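Local coordinates for Lmo0305 protein (Listeria monocytogenes, PDB 3PJ0) that is of unknown function but belongs to the beta-eliminating lyase family of pyridoxal-phosphate-dependent proteins, with the aminotransferase-like fold, and carries that cofactor on a lysine, at residues 75-80 with 233-238. Residues are numbered along the deposited sequence; the frame is centred on the assembly and turned at random.
Sequences AQQIAL and RRYGGD
Tyr235 reaches across from the C-terminal end of helix 222-234 and sets its hydroxyl against the side-chain amide of Gln77 on helix 72-87. The phenol OH donates to Gln77 OE1 over 2.6 Å, and this oxygen lies at the edge of the ring, near its plane. The amide itself is turned 66° from the ring, and the hydroxyl sits 28° out of the carbonyl plane, meeting the C=O at 143°. With CG anti to its carbonyl carbon and the chain extended beyond CG, Gln77 carries OE1 out to the hydroxyl. Its CB lies 3.6 Å from Tyr235 OH.

The next residue, Ile78, runs antiparallel alongside Tyr235, each side chain pointing back toward the other's backbone. Its CG1 comes obliquely to 3.6 Å from Tyr235 CE1, while CD1 makes an off-centre CH-pi contact 4.3 Å from the ring centroid. Ala228 and Trp231 of helix 222-234 also touch Ile78. Just past Tyr235, Gly236 turns to positive phi in a Schellman motif.

The site lies at the dimer interface: Gln77 NE2 is hydrogen-bonded to Arg234 O of the second subunit, and Tyr235 packs on Leu111 there. Tyr235 OH is also hydrogen-bonded to Gln112 NE2 of its own chain. Partners on both OE1 and NE2 should hold the buried amide one way round, and they link the helix packing within one subunit to the dimer contact.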
loop_
_atom_site.group_PDB
_atom_site.type_symbol
_atom_site.label_atom_id
_atom_site.label_comp_id
_atom_site.label_asym_id
_atom_site.label_seq_id
_atom_site.Cartn_x
_atom_site.Cartn_y
_atom_site.Cartn_z
ATOM N N ALA A 75 2.627 -6.086 -7.269
ATOM C CA ALA A 75 2.453 -5.976 -8.730
ATOM C C ALA A 75 2.944 -7.176 -9.528
ATOM O O ALA A 75 2.258 -7.614 -10.464
ATOM C CB ALA A 75 3.090 -4.705 -9.239
ATOM N N GLN A 76 4.091 -7.738 -9.133
ATOM C CA GLN A 76 4.718 -8.846 -9.890
ATOM C C GLN A 76 4.060 -10.206 -9.641
ATOM O O GLN A 76 3.904 -10.969 -10.581
ATOM C CB GLN A 76 6.212 -8.880 -9.676
ATOM C CG GLN A 76 6.891 -7.660 -10.230
ATOM C CD GLN A 76 8.348 -7.915 -10.524
ATOM O OE1 GLN A 76 8.769 -7.906 -11.688
ATOM N NE2 GLN A 76 9.125 -8.204 -9.478
ATOM N N GLN A 77 3.671 -10.492 -8.392
ATOM C CA GLN A 77 2.890 -11.718 -8.113
ATOM C C GLN A 77 1.613 -11.716 -8.982
ATOM O O GLN A 77 1.198 -12.752 -9.539
ATOM C CB GLN A 77 2.472 -11.745 -6.664
ATOM C CG GLN A 77 3.559 -12.001 -5.678
ATOM C CD GLN A 77 2.970 -11.983 -4.294
ATOM O OE1 GLN A 77 1.819 -12.412 -4.108
ATOM N NE2 GLN A 77 3.752 -11.505 -3.302
ATOM N N ILE A 78 0.970 -10.547 -9.056
ATOM C CA ILE A 78 -0.230 -10.359 -9.882
ATOM C C ILE A 78 0.054 -10.557 -11.373
ATOM O O ILE A 78 -0.716 -11.253 -12.062
ATOM C CB ILE A 78 -0.878 -8.962 -9.618
ATOM C CG1 ILE A 78 -1.465 -8.948 -8.218
ATOM C CG2 ILE A 78 -1.970 -8.593 -10.683
ATOM C CD1 ILE A 78 -1.896 -7.524 -7.727
ATOM N N ALA A 79 1.166 -10.014 -11.877
ATOM C CA ALA A 79 1.501 -10.158 -13.290
ATOM C C ALA A 79 1.615 -11.646 -13.642
ATOM O O ALA A 79 1.036 -12.098 -14.637
ATOM C CB ALA A 79 2.836 -9.384 -13.642
ATOM N N LEU A 80 2.360 -12.400 -12.830
ATOM C CA LEU A 80 2.598 -13.830 -13.088
ATOM C C LEU A 80 1.295 -14.646 -13.002
ATOM O O LEU A 80 1.093 -15.576 -13.822
ATOM C CB LEU A 80 3.694 -14.391 -12.151
ATOM C CG LEU A 80 5.083 -13.702 -12.262
ATOM C CD1 LEU A 80 6.109 -14.305 -11.358
ATOM C CD2 LEU A 80 5.570 -13.676 -13.753
ATOM N N ARG A 233 -7.375 -4.711 -6.117
ATOM C CA ARG A 233 -8.414 -4.592 -5.087
ATOM C C ARG A 233 -8.412 -5.810 -4.165
ATOM O O ARG A 233 -8.500 -5.682 -2.950
ATOM C CB ARG A 233 -9.772 -4.333 -5.682
ATOM C CG ARG A 233 -10.901 -4.417 -4.642
ATOM C CD ARG A 233 -11.857 -3.294 -4.767
ATOM N NE ARG A 233 -11.266 -2.060 -4.255
ATOM C CZ ARG A 233 -11.312 -1.654 -2.981
ATOM N NH1 ARG A 233 -11.931 -2.352 -2.037
ATOM N NH2 ARG A 233 -10.719 -0.519 -2.633
ATOM N N ARG A 234 -8.259 -7.001 -4.744
ATOM C CA ARG A 234 -8.202 -8.241 -3.954
ATOM C C ARG A 234 -7.042 -8.226 -2.942
ATOM O O ARG A 234 -7.182 -8.674 -1.787
ATOM C CB ARG A 234 -8.036 -9.447 -4.894
ATOM C CG ARG A 234 -9.287 -9.744 -5.733
ATOM C CD ARG A 234 -9.040 -10.906 -6.668
ATOM N NE ARG A 234 -10.221 -11.236 -7.440
ATOM C CZ ARG A 234 -10.259 -12.080 -8.477
ATOM N NH1 ARG A 234 -9.158 -12.716 -8.906
ATOM N NH2 ARG A 234 -11.429 -12.298 -9.096
ATOM N N TYR A 235 -5.900 -7.702 -3.387
ATOM C CA TYR A 235 -4.707 -7.649 -2.528
ATOM C C TYR A 235 -4.738 -6.524 -1.483
ATOM O O TYR A 235 -3.828 -6.396 -0.646
ATOM C CB TYR A 235 -3.441 -7.470 -3.399
ATOM C CG TYR A 235 -2.733 -8.754 -3.802
ATOM C CD1 TYR A 235 -3.206 -9.561 -4.841
ATOM C CD2 TYR A 235 -1.532 -9.120 -3.189
ATOM C CE1 TYR A 235 -2.534 -10.718 -5.222
ATOM C CE2 TYR A 235 -0.832 -10.302 -3.574
ATOM C CZ TYR A 235 -1.332 -11.071 -4.584
ATOM O OH TYR A 235 -0.652 -12.207 -4.970
ATOM N N GLY A 236 -5.749 -5.672 -1.514
ATOM C CA GLY A 236 -5.739 -4.534 -0.590
ATOM C C GLY A 236 -4.778 -3.437 -0.968
ATOM O O GLY A 236 -4.308 -2.690 -0.091
ATOM N N GLY A 237 -4.475 -3.339 -2.269
ATOM C CA GLY A 237 -3.636 -2.270 -2.832
ATOM C C GLY A 237 -4.411 -1.095 -3.463
ATOM O O GLY A 237 -3.816 -0.068 -3.822
ATOM N N ASP A 238 -5.745 -1.215 -3.581
ATOM C CA ASP A 238 -6.559 -0.154 -4.201
ATOM C C ASP A 238 -6.922 0.835 -3.116
ATOM O O ASP A 238 -8.060 0.948 -2.687
ATOM C CB ASP A 238 -7.811 -0.764 -4.855
ATOM C CG ASP A 238 -8.627 0.234 -5.643
ATOM O OD1 ASP A 238 -8.067 1.196 -6.240
ATOM O OD2 ASP A 238 -9.867 0.033 -5.685
#